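Local structure of uncharacterized protein (Bacteroides caccae, 4L7A) at residues L74-E79 / K253-R258; Y138-H143 / T203-T208; P34-F39 / F85-A90; S62-K67 / D266-Y271. The protein is of unknown function but is probably a zinc-dependent metallopeptidase. One frame throughout, in Å; residues are numbered along the deposited sequence. Where two conformers were deposited one is given.

How the contacts relate
From the N terminus, helix 17-35 ends within 34-39, the first half of contact 3. Helix 59-81 then opens contact 4 with 62-67 and contact 1 with 74-79. Contact 3 closes first, at 85-90, so it crosses contacts 1 and 4. Contact 2 opens at 138-143 and closes at 203-208, wholly within the span of contact 1. Contact 1 closes at 253-258, and contact 4 closes last, at the C terminus. Helix 59-81 thus meets the C-terminal helix and the final tail. A probable hydrogen bond between Tyr77 and His143 joins contacts 1 and 2. Asp78 joins contact 1 to Tyr35 and Thr86 of contact 3.

Contact 1: L74-E79 / K253-R258; sequences LEAYDE and KVIARR
The tight part of this contact lies round Ala76, where the two helix segments run at 143° to each other, roughly antiparallel but well splayed. The methyl CB of Ala76 sits 3.8 Å from CG1 of Ile255 and also touches CD of Arg258 and CG1 of Val254. Ile255 reaches further with CD1, which meets the edge of the Tyr77 ring; the hydroxyl of Tyr77 is hydrogen-bonded to His143 on helix 131-153. Arg258 is buried. Its chain runs extended to NE past Ala76, and CB of Glu75 lies over one face of its guanidinium, 3.2 Å from NH1. The pairing is of helix 59-81 with helix 248-260, and a salt-bridge network of Glu75, Glu79, Arg257 and Arg258 borders it. At Glu79 and Arg257 the contact opens toward solvent. These two meet tip to tip, end-on, with their planes only 18° apart. Arg257 NH2 and NH1 each lie 3.0 Å from Glu79 OE1 and OE2 respectively, on the syn lone pairs. OE1 also accepts from Arg258, through NH2 at 2.9 Å on the anti lone pair and through NE from above the carboxylate plane. Arg258 NH1 reaches Glu75 OE1 at 3.3 Å, and it bonds to the carbonyl of His71. An alanine here removes the bonds to Glu79 and Glu75, which would probably loosen the network and the packing on Ala76.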
loop_
_atom_site.group_PDB
_atom_site.type_symbol
_atom_site.label_atom_id
_atom_site.label_comp_id
_atom_site.label_asym_id
_atom_site.label_seq_id
_atom_site.Cartn_x
_atom_site.Cartn_y
_atom_site.Cartn_z
ATOM N N LEU A 74 -7.335 5.446 -2.372
ATOM C CA LEU A 74 -8.758 5.198 -2.554
ATOM C C LEU A 74 -9.314 5.936 -3.765
ATOM O O LEU A 74 -9.922 5.324 -4.600
ATOM C CB LEU A 74 -9.543 5.582 -1.326
ATOM C CG LEU A 74 -9.433 4.656 -0.128
ATOM C CD1 LEU A 74 -9.972 5.350 1.104
ATOM C CD2 LEU A 74 -10.193 3.385 -0.342
ATOM N N GLU A 75 -8.981 7.210 -3.913
ATOM C CA GLU A 75 -9.394 7.970 -5.069
ATOM C C GLU A 75 -8.707 7.585 -6.370
ATOM O O GLU A 75 -9.275 7.821 -7.445
ATOM C CB GLU A 75 -9.280 9.473 -4.838
ATOM C CG GLU A 75 -10.396 10.017 -3.940
ATOM C CD GLU A 75 -10.259 11.529 -3.753
ATOM O OE1 GLU A 75 -9.918 12.259 -4.705
ATOM O OE2 GLU A 75 -10.432 11.988 -2.645
ATOM N N ALA A 76 -7.524 6.975 -6.283
ATOM C CA ALA A 76 -6.813 6.559 -7.482
ATOM C C ALA A 76 -7.464 5.333 -8.091
ATOM O O ALA A 76 -7.706 5.212 -9.299
ATOM C CB ALA A 76 -5.327 6.298 -7.151
ATOM N N TYR A 77 -7.722 4.398 -7.225
ATOM C CA TYR A 77 -8.453 3.204 -7.574
ATOM C C TYR A 77 -9.841 3.575 -8.107
ATOM O O TYR A 77 -10.258 3.013 -9.119
ATOM C CB TYR A 77 -8.553 2.273 -6.374
ATOM C CG TYR A 77 -7.314 1.428 -6.057
ATOM C CD1 TYR A 77 -6.028 1.829 -6.405
ATOM C CD2 TYR A 77 -7.450 0.204 -5.359
ATOM C CE1 TYR A 77 -4.884 1.016 -6.096
ATOM C CE2 TYR A 77 -6.367 -0.568 -5.023
ATOM C CZ TYR A 77 -5.080 -0.171 -5.402
ATOM O OH TYR A 77 -4.054 -0.984 -5.088
ATOM N N ASP A 78 -10.519 4.535 -7.472
ATOM C CA ASP A 78 -11.824 4.957 -7.955
ATOM C C ASP A 78 -11.693 5.532 -9.352
ATOM O O ASP A 78 -12.442 5.160 -10.223
ATOM C CB ASP A 78 -12.466 6.058 -7.098
ATOM C CG ASP A 78 -12.986 5.569 -5.767
ATOM O OD1 ASP A 78 -13.177 4.348 -5.579
ATOM O OD2 ASP A 78 -13.241 6.453 -4.904
ATOM N N GLU A 79 -10.730 6.429 -9.558
ATOM C CA GLU A 79 -10.551 7.073 -10.858
ATOM C C GLU A 79 -10.343 6.071 -12.003
ATOM O O GLU A 79 -10.865 6.236 -13.088
ATOM C CB GLU A 79 -9.348 8.019 -10.807
ATOM C CG GLU A 79 -9.242 8.968 -11.978
ATOM C CD GLU A 79 -8.019 9.895 -11.859
ATOM O OE1 GLU A 79 -7.730 10.473 -10.788
ATOM O OE2 GLU A 79 -7.319 10.014 -12.853
ATOM N N LYS A 253 0.178 5.743 -13.377
ATOM C CA LYS A 253 0.352 7.155 -13.672
ATOM C C LYS A 253 -0.529 8.009 -12.814
ATOM O O LYS A 253 -0.101 9.057 -12.356
ATOM C CB LYS A 253 0.082 7.447 -15.140
ATOM C CG LYS A 253 1.242 7.042 -16.038
ATOM C CD LYS A 253 0.781 6.442 -17.382
ATOM C CE LYS A 253 0.163 7.467 -18.300
ATOM N NZ LYS A 253 1.200 8.078 -19.133
ATOM N N VAL A 254 -1.755 7.555 -12.596
ATOM C CA VAL A 254 -2.688 8.283 -11.751
ATOM C C VAL A 254 -2.187 8.341 -10.289
ATOM O O VAL A 254 -2.210 9.395 -9.674
ATOM C CB VAL A 254 -4.100 7.711 -11.885
ATOM C CG1 VAL A 254 -5.011 8.204 -10.764
ATOM C CG2 VAL A 254 -4.661 8.093 -13.275
ATOM N N ILE A 255 -1.652 7.243 -9.787
ATOM C CA ILE A 255 -1.040 7.223 -8.460
ATOM C C ILE A 255 0.120 8.214 -8.372
ATOM O O ILE A 255 0.149 9.041 -7.457
ATOM C CB ILE A 255 -0.581 5.804 -8.076
ATOM C CG1 ILE A 255 -1.835 4.978 -7.759
ATOM C CG2 ILE A 255 0.399 5.839 -6.856
ATOM C CD1 ILE A 255 -1.660 3.513 -7.618
ATOM N N ALA A 256 1.032 8.196 -9.361
ATOM C CA ALA A 256 2.125 9.144 -9.380
ATOM C C ALA A 256 1.658 10.615 -9.421
ATOM O O ALA A 256 2.235 11.472 -8.736
ATOM C CB ALA A 256 3.081 8.874 -10.565
ATOM N N ARG A 257 0.629 10.911 -10.201
ATOM C CA ARG A 257 0.122 12.259 -10.274
ATOM C C ARG A 257 -0.418 12.650 -8.913
ATOM O O ARG A 257 -0.190 13.766 -8.421
ATOM C CB ARG A 257 -0.999 12.346 -11.312
ATOM C CG ARG A 257 -1.390 13.730 -11.684
ATOM C CD ARG A 257 -2.758 13.803 -12.394
ATOM N NE ARG A 257 -3.866 13.634 -11.453
ATOM C CZ ARG A 257 -4.832 12.716 -11.508
ATOM N NH1 ARG A 257 -4.907 11.807 -12.456
ATOM N NH2 ARG A 257 -5.778 12.724 -10.592
ATOM N N ARG A 258 -1.148 11.733 -8.300
ATOM C CA ARG A 258 -1.760 12.032 -7.005
ATOM C C ARG A 258 -0.767 12.210 -5.847
ATOM O O ARG A 258 -0.907 13.142 -5.051
ATOM C CB ARG A 258 -2.844 11.006 -6.692
ATOM C CG ARG A 258 -4.132 11.259 -7.476
ATOM C CD ARG A 258 -5.007 10.041 -7.428
ATOM N NE ARG A 258 -6.287 10.360 -8.040
ATOM C CZ ARG A 258 -7.248 11.042 -7.444
ATOM N NH1 ARG A 258 -7.132 11.444 -6.181
ATOM N NH2 ARG A 258 -8.345 11.309 -8.122
#

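Contact 2: Y138-H143 / T203-T208; sequences YFKVMH and TACFLT
Ala204 comes first along 203-208, and the backbones of the two segments approach most closely there. Its CB points at the other helix and lies 3.5 Å from the carbonyl O of Lys140. CB of His143 also packs on it. The CA atoms of His143 and Ala204 are 5.0 Å apart, a spacing that the small alanine side chain permits. Cys205 points its CB away, and CE of Lys140 reaches its SG at 3.6 Å. The lysine chain leaves with CG anti to the backbone N (chi1 156°) and then bends at chi2 and chi4. This lays its methylenes across Ala204 and brings NZ to a salt bridge with Glu201, one turn earlier on helix 195-208. The first helix, 131-153, carries an HExxH sequence that begins at His144, just after this segment. Such a helix holds the metal site in zinc peptidases of this clan, so contact 2 packs helix 195-208 against what is probably the active-site helix. Leu207 follows, with CD1 4.3 Å from ND1 of His143, which itself is hydrogen-bonded to the hydroxyl of Tyr77. Thr208 ends the helix. Its OG1 turns back to the carbonyl O of Ala204, 2.7 Å away and in the carbonyl plane. That bond fixes the rotation of the side chain and sends CG2 to the His143 ring, 3.5 Å from CD2.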
loop_
_atom_site.group_PDB
_atom_site.type_symbol
_atom_site.label_atom_id
_atom_site.label_comp_id
_atom_site.label_asym_id
_atom_site.label_seq_id
_atom_site.Cartn_x
_atom_site.Cartn_y
_atom_site.Cartn_z
ATOM N N TYR A 138 4.466 2.866 3.843
ATOM C CA TYR A 138 3.055 2.616 3.831
ATOM C C TYR A 138 2.480 2.125 2.530
ATOM O O TYR A 138 1.849 1.088 2.560
ATOM C CB TYR A 138 2.250 3.852 4.203
ATOM C CG TYR A 138 2.615 4.537 5.490
ATOM C CD1 TYR A 138 2.730 3.826 6.691
ATOM C CD2 TYR A 138 2.805 5.889 5.516
ATOM C CE1 TYR A 138 3.051 4.466 7.897
ATOM C CE2 TYR A 138 3.088 6.569 6.703
ATOM C CZ TYR A 138 3.227 5.848 7.905
ATOM O OH TYR A 138 3.509 6.547 9.070
ATOM N N PHE A 139 2.650 2.846 1.408
ATOM C CA PHE A 139 1.796 2.533 0.271
ATOM C C PHE A 139 2.216 1.271 -0.461
ATOM O O PHE A 139 1.370 0.547 -0.948
ATOM C CB PHE A 139 1.709 3.678 -0.744
ATOM C CG PHE A 139 0.946 4.846 -0.253
ATOM C CD1 PHE A 139 -0.371 4.709 0.121
ATOM C CD2 PHE A 139 1.520 6.080 -0.211
ATOM C CE1 PHE A 139 -1.071 5.801 0.633
ATOM C CE2 PHE A 139 0.828 7.163 0.245
ATOM C CZ PHE A 139 -0.451 7.025 0.693
ATOM N N LYS A 140 3.519 1.009 -0.548
ATOM C CA LYS A 140 3.983 -0.229 -1.205
ATOM C C LYS A 140 3.308 -1.473 -0.592
ATOM O O LYS A 140 2.716 -2.318 -1.292
ATOM C CB LYS A 140 5.513 -0.326 -1.177
ATOM C CG LYS A 140 6.106 -1.724 -1.284
ATOM C CD LYS A 140 6.014 -2.164 -2.706
ATOM C CE LYS A 140 6.343 -3.668 -2.873
ATOM N NZ LYS A 140 7.486 -4.140 -2.059
ATOM N N VAL A 141 3.454 -1.635 0.708
ATOM C CA VAL A 141 2.825 -2.787 1.384
ATOM C C VAL A 141 1.304 -2.805 1.239
ATOM O O VAL A 141 0.696 -3.869 1.068
ATOM C CB VAL A 141 3.182 -2.818 2.879
ATOM C CG1 VAL A 141 2.478 -3.903 3.542
ATOM C CG2 VAL A 141 4.699 -3.062 2.998
HETATM N N MSE A 142 0.684 -1.646 1.289
HETATM C CA MSE A 142 -0.749 -1.586 1.095
HETATM C C MSE A 142 -1.196 -2.119 -0.269
HETATM O O MSE A 142 -2.046 -2.989 -0.323
HETATM C CB MSE A 142 -1.293 -0.166 1.336
HETATM C CG MSE A 142 -1.241 0.206 2.832
HETATM SE SE MSE A 142 -1.480 2.128 3.128
HETATM C CE MSE A 142 -3.429 2.060 3.294
ATOM N N HIS A 143 -0.630 -1.573 -1.355
ATOM C CA HIS A 143 -0.963 -2.072 -2.687
ATOM C C HIS A 143 -0.671 -3.549 -2.822
ATOM O O HIS A 143 -1.363 -4.271 -3.526
ATOM C CB HIS A 143 -0.260 -1.300 -3.821
ATOM C CG HIS A 143 -0.670 0.127 -3.894
ATOM N ND1 HIS A 143 -1.962 0.506 -4.221
ATOM C CD2 HIS A 143 0.006 1.270 -3.618
ATOM C CE1 HIS A 143 -2.054 1.822 -4.172
ATOM N NE2 HIS A 143 -0.885 2.312 -3.784
ATOM N N THR A 203 2.894 -6.180 -8.927
ATOM C CA THR A 203 1.816 -5.203 -8.955
ATOM C C THR A 203 2.103 -3.974 -8.086
ATOM O O THR A 203 1.974 -2.826 -8.531
ATOM C CB THR A 203 0.487 -5.859 -8.440
ATOM O OG1 THR A 203 0.214 -7.088 -9.134
ATOM C CG2 THR A 203 -0.693 -4.912 -8.621
ATOM N N ALA A 204 2.524 -4.201 -6.828
ATOM C CA ALA A 204 2.792 -3.133 -5.884
ATOM C C ALA A 204 4.020 -2.307 -6.263
ATOM O O ALA A 204 4.024 -1.065 -6.064
ATOM C CB ALA A 204 3.003 -3.693 -4.507
ATOM N N CYS A 205 5.048 -2.974 -6.764
ATOM C CA CYS A 205 6.237 -2.224 -7.257
ATOM C C CYS A 205 5.897 -1.404 -8.499
ATOM O O CYS A 205 6.255 -0.223 -8.612
ATOM C CB CYS A 205 7.404 -3.144 -7.542
ATOM S SG CYS A 205 8.121 -3.932 -6.047
ATOM N N PHE A 206 5.186 -2.016 -9.434
ATOM C CA PHE A 206 4.821 -1.319 -10.632
ATOM C C PHE A 206 3.986 -0.083 -10.310
ATOM O O PHE A 206 4.225 0.987 -10.892
ATOM C CB PHE A 206 4.054 -2.222 -11.601
ATOM C CG PHE A 206 3.806 -1.583 -12.927
ATOM C CD1 PHE A 206 4.866 -1.311 -13.784
ATOM C CD2 PHE A 206 2.531 -1.215 -13.298
ATOM C CE1 PHE A 206 4.670 -0.691 -15.029
ATOM C CE2 PHE A 206 2.310 -0.613 -14.545
ATOM C CZ PHE A 206 3.398 -0.352 -15.421
ATOM N N LEU A 207 3.056 -0.196 -9.354
ATOM C CA LEU A 207 2.202 0.913 -9.057
ATOM C C LEU A 207 2.884 2.043 -8.293
ATOM O O LEU A 207 2.485 3.151 -8.442
ATOM C CB LEU A 207 0.921 0.456 -8.316
ATOM C CG LEU A 207 -0.053 -0.391 -9.112
ATOM C CD1 LEU A 207 -1.310 -0.727 -8.263
ATOM C CD2 LEU A 207 -0.457 0.383 -10.377
ATOM N N THR A 208 3.892 1.751 -7.470
ATOM C CA THR A 208 4.477 2.731 -6.578
ATOM C C THR A 208 5.894 3.229 -6.999
ATOM O O THR A 208 6.227 4.366 -6.716
ATOM C CB THR A 208 4.611 2.209 -5.135
ATOM O OG1 THR A 208 5.422 1.027 -5.095
ATOM C CG2 THR A 208 3.280 1.887 -4.556
#

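Contact 3: P34-F39 / F85-A90; sequences PYNIDF and FTRACA
Two helix ends meet here: the end of helix 17-35, which passes through a short loop into edge strand 38-40, and the end of helix 83-88. Asn36 is the first residue past the first helix and has positive phi (56°). Arg87, on the last turn of the second helix, reaches across to this exit. Its chain bends at chi3, which turns the guanidinium toward the other segment. NH1 donates to the carbonyl O of Pro34 at 2.9 Å, coming from above the carbonyl plane. NH2 donates to OD1 of Asn36 at 2.6 Å, short but bent (130°), and NH1 adds a weak bond to the same oxygen. The amide and guanidinium planes stand 75° apart, so the pair is crossed, not flat. A leucine here has no donor for these bonds, and the turn at Asn36 would probably be less firmly tied to helix 83-88. Below this bridge, whose Asn36 is exposed, Tyr35, Thr86, Ile37 and Ala90 are buried. CB of Pro34 covers the centre of one face of the Tyr35 ring. CE1 of that ring meets CG2 of Thr86 at 3.9 Å. The hydroxyls of Tyr35 and Thr86 are hydrogen-bonded to the two carboxylate oxygens of Asp78 on helix 59-81. Beyond the turn, where the chain heads for the sheet, CD1 of Ile37 rests 4.0 Å from CB of Ala90.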
loop_
_atom_site.group_PDB
_atom_site.type_symbol
_atom_site.label_atom_id
_atom_site.label_comp_id
_atom_site.label_asym_id
_atom_site.label_seq_id
_atom_site.Cartn_x
_atom_site.Cartn_y
_atom_site.Cartn_z
ATOM N N PRO A 34 -18.567 5.566 1.635
ATOM C CA PRO A 34 -18.257 5.124 0.277
ATOM C C PRO A 34 -17.605 3.739 0.201
ATOM O O PRO A 34 -17.802 3.029 -0.788
ATOM C CB PRO A 34 -17.257 6.173 -0.225
ATOM C CG PRO A 34 -17.382 7.312 0.645
ATOM C CD PRO A 34 -17.810 6.773 1.989
ATOM N N TYR A 35 -16.826 3.350 1.219
ATOM C CA TYR A 35 -15.967 2.157 1.111
ATOM C C TYR A 35 -16.141 1.092 2.183
ATOM O O TYR A 35 -15.488 0.049 2.136
ATOM C CB TYR A 35 -14.504 2.617 1.164
ATOM C CG TYR A 35 -14.169 3.730 0.227
ATOM C CD1 TYR A 35 -14.170 3.518 -1.148
ATOM C CD2 TYR A 35 -13.819 4.964 0.688
ATOM C CE1 TYR A 35 -13.862 4.488 -2.002
ATOM C CE2 TYR A 35 -13.467 5.976 -0.184
ATOM C CZ TYR A 35 -13.526 5.730 -1.517
ATOM O OH TYR A 35 -13.179 6.693 -2.393
ATOM N N ASN A 36 -16.979 1.366 3.171
ATOM C CA ASN A 36 -17.152 0.467 4.329
ATOM C C ASN A 36 -15.821 0.186 5.040
ATOM O O ASN A 36 -15.528 -0.919 5.423
ATOM C CB ASN A 36 -17.851 -0.845 3.928
ATOM C CG ASN A 36 -19.179 -0.604 3.244
ATOM O OD1 ASN A 36 -19.535 -1.288 2.301
ATOM N ND2 ASN A 36 -19.903 0.385 3.702
ATOM N N ILE A 37 -15.014 1.212 5.210
ATOM C CA ILE A 37 -13.752 1.098 5.931
ATOM C C ILE A 37 -13.888 1.795 7.258
ATOM O O ILE A 37 -14.292 2.933 7.342
ATOM C CB ILE A 37 -12.563 1.716 5.163
ATOM C CG1 ILE A 37 -12.330 0.979 3.849
ATOM C CG2 ILE A 37 -11.330 1.666 6.007
ATOM C CD1 ILE A 37 -11.397 1.710 2.879
ATOM N N ASP A 38 -13.491 1.122 8.311
ATOM C CA ASP A 38 -13.507 1.736 9.622
ATOM C C ASP A 38 -12.110 2.267 9.856
ATOM O O ASP A 38 -11.160 1.500 10.084
ATOM C CB ASP A 38 -13.970 0.664 10.617
ATOM C CG ASP A 38 -14.139 1.166 12.036
ATOM O OD1 ASP A 38 -14.143 2.394 12.302
ATOM O OD2 ASP A 38 -14.241 0.285 12.912
ATOM N N PHE A 39 -11.951 3.577 9.832
ATOM C CA PHE A 39 -10.647 4.216 10.088
ATOM C C PHE A 39 -10.548 4.706 11.529
ATOM O O PHE A 39 -11.239 5.623 11.911
ATOM C CB PHE A 39 -10.510 5.375 9.118
ATOM C CG PHE A 39 -9.139 6.032 9.053
ATOM C CD1 PHE A 39 -8.682 6.859 10.061
ATOM C CD2 PHE A 39 -8.359 5.940 7.884
ATOM C CE1 PHE A 39 -7.486 7.508 9.940
ATOM C CE2 PHE A 39 -7.136 6.598 7.763
ATOM C CZ PHE A 39 -6.698 7.366 8.817
ATOM N N PHE A 85 -14.520 -1.654 -7.841
ATOM C CA PHE A 85 -13.155 -2.209 -7.783
ATOM C C PHE A 85 -12.502 -1.847 -6.461
ATOM O O PHE A 85 -11.964 -2.697 -5.721
ATOM C CB PHE A 85 -12.346 -1.659 -8.968
ATOM C CG PHE A 85 -10.881 -1.887 -8.855
ATOM C CD1 PHE A 85 -10.355 -3.147 -9.068
ATOM C CD2 PHE A 85 -10.034 -0.848 -8.594
ATOM C CE1 PHE A 85 -9.015 -3.379 -8.975
ATOM C CE2 PHE A 85 -8.638 -1.049 -8.513
ATOM C CZ PHE A 85 -8.132 -2.319 -8.695
ATOM N N THR A 86 -12.559 -0.564 -6.128
ATOM C CA THR A 86 -11.949 -0.092 -4.876
ATOM C C THR A 86 -12.488 -0.841 -3.700
ATOM O O THR A 86 -11.719 -1.309 -2.863
ATOM C CB THR A 86 -12.154 1.423 -4.685
ATOM O OG1 THR A 86 -11.753 2.079 -5.881
ATOM C CG2 THR A 86 -11.316 1.974 -3.525
ATOM N N ARG A 87 -13.807 -1.000 -3.655
ATOM C CA ARG A 87 -14.436 -1.721 -2.570
ATOM C C ARG A 87 -14.018 -3.166 -2.553
ATOM O O ARG A 87 -13.998 -3.770 -1.500
ATOM C CB ARG A 87 -15.987 -1.607 -2.615
ATOM C CG ARG A 87 -16.482 -0.200 -2.229
ATOM C CD ARG A 87 -17.913 0.107 -2.732
ATOM N NE ARG A 87 -18.870 -0.735 -2.026
ATOM C CZ ARG A 87 -19.280 -0.552 -0.756
ATOM N NH1 ARG A 87 -18.827 0.447 0.009
ATOM N NH2 ARG A 87 -20.179 -1.372 -0.230
ATOM N N ALA A 88 -13.737 -3.756 -3.719
ATOM C CA ALA A 88 -13.442 -5.188 -3.768
ATOM C C ALA A 88 -12.121 -5.570 -3.111
ATOM O O ALA A 88 -11.972 -6.700 -2.713
ATOM C CB ALA A 88 -13.454 -5.710 -5.204
ATOM N N CYS A 89 -11.157 -4.657 -3.045
ATOM C CA CYS A 89 -9.889 -4.961 -2.414
ATOM C C CYS A 89 -9.547 -4.089 -1.207
ATOM O O CYS A 89 -8.388 -3.932 -0.898
ATOM C CB CYS A 89 -8.767 -4.893 -3.441
ATOM S SG CYS A 89 -8.680 -3.415 -4.427
ATOM N N ALA A 90 -10.552 -3.512 -0.553
ATOM C CA ALA A 90 -10.321 -2.607 0.559
ATOM C C ALA A 90 -10.125 -3.372 1.829
ATOM O O ALA A 90 -10.624 -4.435 1.986
ATOM C CB ALA A 90 -11.485 -1.639 0.724
#

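Contact 4: S62-K67 / D266-Y271; sequences SVKLAK and DLDHIY
The imidazole of His269 has CB of Asp268 over one face, offset toward the rim, and the carboxylate of Asp266 at its edge. ND1 donates to the syn lone pair of Asp266 OD1, 2.8 Å away and almost straight at 171°. This bond spans a type I turn from Asp266 to His269 and ties its two ends. The turn faces helix 59-81 through Lys67. The lysine chain is fully extended beyond CG and places its ammonium among three backbone carbonyls. NZ lies 2.8 Å from O of Asp266, in the carbonyl plane. It is 2.6 Å from O of His269 and 2.9 Å from O of Ile270, both met from above their planes. Three acceptors would probably stabilise the charged form. Lys64, one turn earlier, crosses Leu267 at about a right angle, with its CG 3.4 Å from the backbone O of that leucine. Its NZ makes a long salt bridge to OD1 of Asp268. Leu267 CD2 packs beside CB of Lys67. Further along the tail, CG1 of Ile270 meets CG1 of Val63 at 4.2 Å, and Ile270 also leans on Trp26 of helix 17-35. The whole is a C-terminal tail without regular structure, fastened to a helix by a lysine whose ammonium binds carbonyls of the type I turn and of the residue after it.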
loop_
_atom_site.group_PDB
_atom_site.type_symbol
_atom_site.label_atom_id
_atom_site.label_comp_id
_atom_site.label_asym_id
_atom_site.label_seq_id
_atom_site.Cartn_x
_atom_site.Cartn_y
_atom_site.Cartn_z
ATOM N N SER A 62 -3.095 12.656 12.226
ATOM C CA SER A 62 -4.060 11.630 11.826
ATOM C C SER A 62 -4.983 12.155 10.729
ATOM O O SER A 62 -5.317 11.441 9.822
ATOM C CB SER A 62 -4.908 11.151 12.987
ATOM O OG SER A 62 -4.066 10.523 13.946
ATOM N N VAL A 63 -5.384 13.411 10.834
ATOM C CA VAL A 63 -6.218 14.048 9.847
ATOM C C VAL A 63 -5.490 14.137 8.504
ATOM O O VAL A 63 -6.080 13.859 7.428
ATOM C CB VAL A 63 -6.620 15.463 10.308
ATOM C CG1 VAL A 63 -7.413 16.172 9.228
ATOM C CG2 VAL A 63 -7.450 15.396 11.573
ATOM N N LYS A 64 -4.217 14.529 8.541
ATOM C CA LYS A 64 -3.435 14.656 7.313
ATOM C C LYS A 64 -3.328 13.324 6.645
ATOM O O LYS A 64 -3.596 13.216 5.457
ATOM C CB LYS A 64 -2.045 15.188 7.602
ATOM C CG LYS A 64 -2.112 16.618 8.096
ATOM C CD LYS A 64 -0.764 17.280 8.144
ATOM C CE LYS A 64 -0.866 18.552 8.927
ATOM N NZ LYS A 64 0.454 19.160 8.915
ATOM N N LEU A 65 -2.999 12.298 7.423
ATOM C CA LEU A 65 -2.852 10.947 6.869
ATOM C C LEU A 65 -4.152 10.370 6.319
ATOM O O LEU A 65 -4.142 9.759 5.266
ATOM C CB LEU A 65 -2.289 9.992 7.897
ATOM C CG LEU A 65 -0.797 10.139 8.009
ATOM C CD1 LEU A 65 -0.314 9.439 9.268
ATOM C CD2 LEU A 65 -0.134 9.497 6.779
ATOM N N ALA A 66 -5.281 10.617 6.995
ATOM C CA ALA A 66 -6.544 10.150 6.461
ATOM C C ALA A 66 -6.817 10.772 5.114
ATOM O O ALA A 66 -7.357 10.113 4.235
ATOM C CB ALA A 66 -7.660 10.464 7.387
ATOM N N LYS A 67 -6.439 12.007 4.919
ATOM C CA LYS A 67 -6.686 12.671 3.627
ATOM C C LYS A 67 -5.671 12.248 2.548
ATOM O O LYS A 67 -6.019 12.155 1.354
ATOM C CB LYS A 67 -6.645 14.196 3.758
ATOM C CG LYS A 67 -7.748 14.781 4.612
ATOM C CD LYS A 67 -7.881 16.269 4.397
ATOM C CE LYS A 67 -9.144 16.835 5.122
ATOM N NZ LYS A 67 -9.188 18.286 4.907
ATOM N N ASP A 266 -5.764 20.125 1.396
ATOM C CA ASP A 266 -6.063 21.015 2.503
ATOM C C ASP A 266 -5.855 20.239 3.799
ATOM O O ASP A 266 -6.813 19.768 4.431
ATOM C CB ASP A 266 -7.473 21.594 2.421
ATOM C CG ASP A 266 -7.773 22.574 3.574
ATOM O OD1 ASP A 266 -6.833 23.047 4.254
ATOM O OD2 ASP A 266 -8.958 22.851 3.848
ATOM N N LEU A 267 -4.586 20.106 4.161
ATOM C CA LEU A 267 -4.183 19.236 5.232
ATOM C C LEU A 267 -4.335 19.859 6.597
ATOM O O LEU A 267 -4.298 19.157 7.556
ATOM C CB LEU A 267 -2.729 18.773 5.025
ATOM C CG LEU A 267 -2.440 17.982 3.744
ATOM C CD1 LEU A 267 -0.945 17.652 3.553
ATOM C CD2 LEU A 267 -3.238 16.689 3.711
ATOM N N ASP A 268 -4.527 21.162 6.679
ATOM C CA ASP A 268 -4.612 21.847 7.956
ATOM C C ASP A 268 -6.033 22.032 8.488
ATOM O O ASP A 268 -6.245 22.720 9.499
ATOM C CB ASP A 268 -3.910 23.204 7.850
ATOM C CG ASP A 268 -2.393 23.070 7.631
ATOM O OD1 ASP A 268 -1.795 22.044 8.040
ATOM O OD2 ASP A 268 -1.792 24.011 7.084
ATOM N N HIS A 269 -7.008 21.442 7.807
ATOM C CA HIS A 269 -8.400 21.562 8.211
ATOM C C HIS A 269 -9.078 20.203 8.032
ATOM O O HIS A 269 -8.663 19.424 7.189
ATOM C CB HIS A 269 -9.113 22.604 7.346
ATOM C CG HIS A 269 -8.540 23.983 7.460
ATOM N ND1 HIS A 269 -7.724 24.536 6.487
ATOM C CD2 HIS A 269 -8.669 24.928 8.423
ATOM C CE1 HIS A 269 -7.366 25.754 6.851
ATOM N NE2 HIS A 269 -7.941 26.020 8.013
ATOM N N ILE A 270 -10.143 19.961 8.782
ATOM C CA ILE A 270 -10.937 18.772 8.573
ATOM C C ILE A 270 -11.898 19.057 7.425
ATOM O O ILE A 270 -11.725 18.517 6.388
ATOM C CB ILE A 270 -11.687 18.372 9.863
ATOM C CG1 ILE A 270 -10.693 18.063 10.947
ATOM C CG2 ILE A 270 -12.632 17.147 9.583
ATOM C CD1 ILE A 270 -11.319 17.933 12.352
ATOM N N TYR A 271 -12.914 19.895 7.632
ATOM C CA TYR A 271 -13.782 20.367 6.545
ATOM C C TYR A 271 -13.215 21.675 6.073
ATOM O O TYR A 271 -12.376 22.243 6.722
ATOM C CB TYR A 271 -15.238 20.591 7.002
ATOM C CG TYR A 271 -15.979 19.296 7.119
ATOM C CD1 TYR A 271 -15.963 18.585 8.318
ATOM C CD2 TYR A 271 -16.636 18.741 6.026
ATOM C CE1 TYR A 271 -16.602 17.374 8.443
ATOM C CE2 TYR A 271 -17.294 17.521 6.132
ATOM C CZ TYR A 271 -17.272 16.838 7.361
ATOM O OH TYR A 271 -17.907 15.614 7.526
ATOM O OXT TYR A 271 -13.553 22.218 5.047
#